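Local coordinates for glycosyltransferase Gtf1 (Streptococcus pneumoniae, PDB 4PQG), which is a GT-B-fold glycosyltransferase that carries an added, extended antiparallel beta-sheet domain and holds uridine-5'-diphosphate in a pocket of this model, at residues Gly107-Val112 and Phe120-Leu125; Pro427-Asp432 and Tyr448-Ser453. All coordinates share one frame; numbering follows the deposited sequence.

Contact 1 of 2, residues Gly107-Val112 and Phe120-Leu125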
loop_
_atom_site.group_PDB
_atom_site.type_symbol
_atom_site.label_atom_id
_atom_site.label_comp_id
_atom_site.label_asym_id
_atom_site.label_seq_id
_atom_site.Cartn_x
_atom_site.Cartn_y
_atom_site.Cartn_z
ATOM N N GLY A 107 10.480 -13.553 -22.670
ATOM C CA GLY A 107 9.698 -13.533 -21.435
ATOM C C GLY A 107 8.254 -13.144 -21.719
ATOM O O GLY A 107 7.583 -13.775 -22.543
ATOM N N LYS A 108 7.794 -12.087 -21.051
ATOM C CA LYS A 108 6.419 -11.574 -21.197
ATOM C C LYS A 108 6.237 -10.675 -22.434
ATOM O O LYS A 108 5.124 -10.222 -22.719
ATOM C CB LYS A 108 6.029 -10.774 -19.950
ATOM C CG LYS A 108 5.827 -11.600 -18.693
ATOM C CD LYS A 108 5.611 -10.704 -17.489
ATOM C CE LYS A 108 5.335 -11.526 -16.245
ATOM N NZ LYS A 108 5.041 -10.630 -15.098
ATOM N N VAL A 109 7.327 -10.399 -23.148
ATOM C CA VAL A 109 7.293 -9.480 -24.277
ATOM C C VAL A 109 7.207 -10.252 -25.602
ATOM O O VAL A 109 8.157 -10.938 -25.995
ATOM C CB VAL A 109 8.496 -8.530 -24.244
ATOM C CG1 VAL A 109 8.414 -7.508 -25.366
ATOM C CG2 VAL A 109 8.588 -7.836 -22.881
ATOM N N LEU A 110 6.044 -10.178 -26.252
ATOM C CA LEU A 110 5.824 -10.841 -27.538
ATOM C C LEU A 110 5.680 -9.823 -28.659
ATOM O O LEU A 110 4.724 -9.037 -28.695
ATOM C CB LEU A 110 4.598 -11.760 -27.481
ATOM C CG LEU A 110 4.289 -12.659 -28.691
ATOM C CD1 LEU A 110 5.260 -13.840 -28.782
ATOM C CD2 LEU A 110 2.854 -13.178 -28.637
ATOM N N ARG A 111 6.643 -9.824 -29.570
ATOM C CA ARG A 111 6.588 -8.919 -30.697
ATOM C C ARG A 111 6.128 -9.663 -31.941
ATOM O O ARG A 111 6.709 -10.687 -32.313
ATOM C CB ARG A 111 7.937 -8.236 -30.915
ATOM C CG ARG A 111 7.868 -7.112 -31.925
ATOM C CD ARG A 111 9.015 -6.145 -31.756
ATOM N NE ARG A 111 8.933 -5.424 -30.488
ATOM C CZ ARG A 111 9.811 -4.508 -30.093
ATOM N NH1 ARG A 111 10.845 -4.199 -30.872
ATOM N NH2 ARG A 111 9.652 -3.900 -28.923
ATOM N N VAL A 112 5.074 -9.138 -32.562
ATOM C CA VAL A 112 4.460 -9.726 -33.735
ATOM C C VAL A 112 4.773 -8.841 -34.935
ATOM O O VAL A 112 4.445 -7.641 -34.965
ATOM C CB VAL A 112 2.943 -9.918 -33.522
ATOM C CG1 VAL A 112 2.245 -10.407 -34.789
ATOM C CG2 VAL A 112 2.696 -10.876 -32.364
ATOM N N PHE A 120 4.760 -3.200 -36.617
ATOM C CA PHE A 120 4.725 -4.333 -35.691
ATOM C C PHE A 120 3.925 -4.032 -34.416
ATOM O O PHE A 120 3.716 -2.869 -34.067
ATOM C CB PHE A 120 6.133 -4.864 -35.360
ATOM C CG PHE A 120 7.037 -3.881 -34.657
ATOM C CD1 PHE A 120 6.967 -3.703 -33.270
ATOM C CD2 PHE A 120 8.012 -3.181 -35.369
ATOM C CE1 PHE A 120 7.822 -2.813 -32.621
ATOM C CE2 PHE A 120 8.874 -2.294 -34.724
ATOM C CZ PHE A 120 8.775 -2.109 -33.346
ATOM N N VAL A 121 3.475 -5.090 -33.748
ATOM C CA VAL A 121 2.731 -4.990 -32.502
ATOM C C VAL A 121 3.543 -5.692 -31.423
ATOM O O VAL A 121 3.994 -6.829 -31.621
ATOM C CB VAL A 121 1.344 -5.666 -32.614
ATOM C CG1 VAL A 121 0.590 -5.585 -31.299
ATOM C CG2 VAL A 121 0.522 -5.035 -33.728
ATOM N N THR A 122 3.754 -5.014 -30.297
ATOM C CA THR A 122 4.367 -5.656 -29.138
ATOM C C THR A 122 3.291 -5.923 -28.093
ATOM O O THR A 122 2.610 -4.995 -27.628
ATOM C CB THR A 122 5.518 -4.808 -28.563
ATOM O OG1 THR A 122 6.410 -4.443 -29.624
ATOM C CG2 THR A 122 6.283 -5.578 -27.482
ATOM N N CYS A 123 3.113 -7.199 -27.758
ATOM C CA CYS A 123 2.190 -7.607 -26.715
ATOM C C CYS A 123 2.920 -7.846 -25.407
ATOM O O CYS A 123 3.995 -8.474 -25.373
ATOM C CB CYS A 123 1.429 -8.877 -27.103
ATOM S SG CYS A 123 0.377 -8.726 -28.569
ATOM N N TYR A 124 2.321 -7.350 -24.333
ATOM C CA TYR A 124 2.833 -7.563 -22.993
ATOM C C TYR A 124 1.924 -8.540 -22.276
ATOM O O TYR A 124 0.798 -8.217 -21.888
ATOM C CB TYR A 124 2.999 -6.231 -22.247
ATOM C CG TYR A 124 4.094 -5.376 -22.857
ATOM C CD1 TYR A 124 5.397 -5.408 -22.353
ATOM C CD2 TYR A 124 3.841 -4.575 -23.977
ATOM C CE1 TYR A 124 6.407 -4.636 -22.925
ATOM C CE2 TYR A 124 4.843 -3.813 -24.560
ATOM C CZ TYR A 124 6.120 -3.847 -24.034
ATOM O OH TYR A 124 7.103 -3.076 -24.610
ATOM N N LEU A 125 2.427 -9.759 -22.129
ATOM C CA LEU A 125 1.662 -10.879 -21.605
ATOM C C LEU A 125 1.541 -10.824 -20.098
ATOM O O LEU A 125 2.470 -10.372 -19.422
ATOM C CB LEU A 125 2.322 -12.207 -22.021
ATOM C CG LEU A 125 2.425 -12.442 -23.530
ATOM C CD1 LEU A 125 3.629 -13.319 -23.845
ATOM C CD2 LEU A 125 1.136 -13.036 -24.076
#
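Val112 and Val121 form one hydrogen-bonded pair and Leu110 and Cys123 the other in an antiparallel hairpin whose strand segments run 159° apart, their axes 4.5 Å from each other at the closest point. The two-way bonding of Leu110 with Cys123 is short, Cys123 N lying 2.6 Å from Leu110 O, and just before the first strand begins Lys108 O accepts from Leu125 N at 2.8 Å. Between the Leu110-Cys123 and Val112-Val121 pairs, Arg111 and Thr122 form a non-hydrogen-bonded pair, and their CA atoms come within 4.2 Å.

In the side chain of Arg111, CG is anti to the backbone N (chi1 -170°), and the bend at chi3 places NE, which makes a weak, bent hydrogen bond to Thr122 OG1 at 2.8 Å. Phe120 approaches the same group with its ring plane 18° from that of the guanidinium, and its CE1 sits over one guanidinium face, toward the rim. The aliphatic part joins in, Arg111 CD meeting Phe120 CD1 at 3.5 Å. On the sheet face of Arg111 and Thr122, Val109 divides its methyls: Val109 CG1 lies 3.6 Å from Thr122 CG2, while Val109 CG2 is 3.9 Å from Tyr124 CE1, the side chains of Val109 and Tyr124 pointing the same way. On the face of Leu110 and Cys123 their CB atoms meet, and Leu125 CD1 also approaches Leu110 CB.

Strands 100-106 and 133-140 flank the hairpin within the large antiparallel sheet, the first bonding through Glu104 to Arg111 and the second through Glu137 to Thr122. Tyr124 stacks on His135 of the latter strand, and helix 89-93 packs through Val89, Val92 and Leu93 on the face of Leu110, Val112 and Cys123.

Contact 2 of 2, residues Pro427-Asp432 and Tyr448-Ser453; sequences PLIGFD and YLIPSS
Gly430 O accepts the shortest hydrogen bond of the contact, from Ile450 N at 2.7 Å, and Leu449 CA adds a CA-H...O contact to the same oxygen. Three further backbone bonds extend this parallel pairing: Tyr448 N to Leu428 O, Gly430 N to Tyr448 O, and Asp432 N to Ile450 O at 2.8 Å. In the last of these the donor stands above the carbonyl plane, 43° out of it. Beyond it a water bridges the two segments, donating to Asp432 O and accepting from Ser452 N.

On the side of Ile429 and Tyr448 the contact is aliphatic and aromatic. Ile429 CG2, anti to the backbone N, meets Ile450 CD1 at 3.7 Å, and CG1 of the same isoleucine stands at the edge of the Tyr448 ring. Ser452 OG lies 3.8 Å above one face of the Phe431 ring, toward the rim, and Ile450 O lies in plane at the ring edge, 3.6 Å from Phe431 CD1. Helix 458-474 covers this region, Tyr465 meeting the Phe431 ring edge-to-face and Lys468 making a cation-pi contact with Tyr448. Across the sheet, Leu449 crosses Asp432 at about a right angle, its CD1 3.9 Å from Asp432 OD1, an oxygen that is hydrogen-bonded to Gln438 NE2. Leu449 CD2 comes to 3.6 Å from Phe431 O, which also accepts from Asn437 ND2.

Helix 436-440 links the two strands in a beta-alpha-beta unit at the edge of the parallel sheet. The chemistry is thus divided: main-chain bonds fix the register, apolar groups fill the side beneath helix 458-474, and the polar groups of Asp432 and Ser452 lie at the C-terminal end of the contact, where a water joins their backbones.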
loop_
_atom_site.group_PDB
_atom_site.type_symbol
_atom_site.label_atom_id
_atom_site.label_comp_id
_atom_site.label_asym_id
_atom_site.label_seq_id
_atom_site.Cartn_x
_atom_site.Cartn_y
_atom_site.Cartn_z
ATOM N N PRO A 427 8.779 -13.119 19.209
ATOM C CA PRO A 427 9.292 -12.025 20.023
ATOM C C PRO A 427 9.765 -10.914 19.094
ATOM O O PRO A 427 10.150 -11.198 17.956
ATOM C CB PRO A 427 10.500 -12.651 20.737
ATOM C CG PRO A 427 10.207 -14.117 20.729
ATOM C CD PRO A 427 9.581 -14.346 19.382
ATOM N N LEU A 428 9.723 -9.675 19.574
ATOM C CA LEU A 428 10.164 -8.522 18.786
ATOM C C LEU A 428 11.359 -7.836 19.442
ATOM O O LEU A 428 11.372 -7.640 20.651
ATOM C CB LEU A 428 9.025 -7.506 18.619
ATOM C CG LEU A 428 7.625 -7.978 18.217
ATOM C CD1 LEU A 428 6.693 -6.784 18.093
ATOM C CD2 LEU A 428 7.656 -8.746 16.913
ATOM N N ILE A 429 12.357 -7.460 18.649
ATOM C CA ILE A 429 13.413 -6.550 19.135
ATOM C C ILE A 429 13.386 -5.263 18.309
ATOM O O ILE A 429 13.590 -5.312 17.103
ATOM C CB ILE A 429 14.820 -7.199 19.062
ATOM C CG1 ILE A 429 14.867 -8.506 19.877
ATOM C CG2 ILE A 429 15.879 -6.210 19.528
ATOM C CD1 ILE A 429 16.130 -9.334 19.657
ATOM N N GLY A 430 13.127 -4.127 18.955
ATOM C CA GLY A 430 13.051 -2.853 18.248
ATOM C C GLY A 430 13.380 -1.639 19.086
ATOM O O GLY A 430 13.609 -1.741 20.298
ATOM N N PHE A 431 13.403 -0.480 18.440
ATOM C CA PHE A 431 13.663 0.772 19.141
ATOM C C PHE A 431 12.505 1.168 20.058
ATOM O O PHE A 431 11.333 0.907 19.748
ATOM C CB PHE A 431 13.903 1.902 18.145
ATOM C CG PHE A 431 15.260 1.889 17.500
ATOM C CD1 PHE A 431 16.430 1.995 18.264
ATOM C CD2 PHE A 431 15.377 1.831 16.110
ATOM C CE1 PHE A 431 17.675 2.024 17.650
ATOM C CE2 PHE A 431 16.628 1.851 15.499
ATOM C CZ PHE A 431 17.777 1.950 16.272
ATOM N N ASP A 432 12.847 1.795 21.187
ATOM C CA ASP A 432 11.865 2.341 22.107
ATOM C C ASP A 432 11.333 3.656 21.542
ATOM O O ASP A 432 11.717 4.739 21.986
ATOM C CB ASP A 432 12.506 2.562 23.479
ATOM C CG ASP A 432 11.479 2.793 24.589
ATOM O OD1 ASP A 432 10.272 2.922 24.297
ATOM O OD2 ASP A 432 11.884 2.841 25.767
ATOM N N TYR A 448 12.659 -7.088 23.420
ATOM C CA TYR A 448 13.400 -5.953 23.966
ATOM C C TYR A 448 13.153 -4.634 23.242
ATOM O O TYR A 448 13.103 -4.582 22.016
ATOM C CB TYR A 448 14.889 -6.220 23.909
ATOM C CG TYR A 448 15.364 -7.434 24.655
ATOM C CD1 TYR A 448 15.296 -7.503 26.056
ATOM C CD2 TYR A 448 15.918 -8.510 23.963
ATOM C CE1 TYR A 448 15.752 -8.627 26.735
ATOM C CE2 TYR A 448 16.384 -9.623 24.633
ATOM C CZ TYR A 448 16.301 -9.675 26.012
ATOM O OH TYR A 448 16.764 -10.801 26.650
ATOM N N LEU A 449 13.023 -3.572 24.026
ATOM C CA LEU A 449 13.028 -2.234 23.516
ATOM C C LEU A 449 14.428 -1.651 23.688
ATOM O O LEU A 449 14.966 -1.619 24.787
ATOM C CB LEU A 449 11.980 -1.382 24.231
ATOM C CG LEU A 449 10.517 -1.651 23.861
ATOM C CD1 LEU A 449 9.584 -0.929 24.825
ATOM C CD2 LEU A 449 10.208 -1.237 22.434
ATOM N N ILE A 450 15.013 -1.207 22.587
ATOM C CA ILE A 450 16.351 -0.631 22.604
ATOM C C ILE A 450 16.262 0.891 22.600
ATOM O O ILE A 450 15.616 1.460 21.725
ATOM C CB ILE A 450 17.182 -1.163 21.420
ATOM C CG1 ILE A 450 17.309 -2.690 21.553
ATOM C CG2 ILE A 450 18.537 -0.452 21.328
ATOM C CD1 ILE A 450 18.103 -3.384 20.471
ATOM N N PRO A 451 16.906 1.559 23.586
ATOM C CA PRO A 451 16.893 3.020 23.632
ATOM C C PRO A 451 17.370 3.559 22.302
ATOM O O PRO A 451 18.282 3.001 21.713
ATOM C CB PRO A 451 17.924 3.356 24.722
ATOM C CG PRO A 451 18.001 2.131 25.561
ATOM C CD PRO A 451 17.766 0.982 24.631
ATOM N N SER A 452 16.724 4.611 21.818
ATOM C CA SER A 452 17.094 5.225 20.555
ATOM C C SER A 452 17.665 6.597 20.860
ATOM O O SER A 452 17.267 7.241 21.833
ATOM C CB SER A 452 15.869 5.358 19.645
ATOM O OG SER A 452 16.228 5.755 18.324
ATOM N N SER A 453 18.597 7.044 20.031
ATOM C CA SER A 453 19.139 8.397 20.165
ATOM C C SER A 453 19.036 9.151 18.840
ATOM O O SER A 453 19.084 8.542 17.767
ATOM C CB SER A 453 20.585 8.347 20.656
ATOM O OG SER A 453 21.097 9.648 20.843
HETATM O O HOH W 1 14.287 5.778 23.320
#

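How the contacts relate
Contact 1 and contact 2 lie on opposite sides of the chain's centre, with centres 50 Å apart and nearest atoms about 32 Å apart, so neither touches the other. They follow in series along the sequence: contact 1 belongs to the extended beta-sheet domain, contact 2 to the glycosyltransferase group 1 region, which has the GT-B fold. Contact 2 does not reach the ligands and lies a shell or more behind them: the Leu428 side chain is about 11 Å from the bound UDP, and that of Phe431 about 12 Å from the NAG. Neither contact therefore lines the ligand pocket directly.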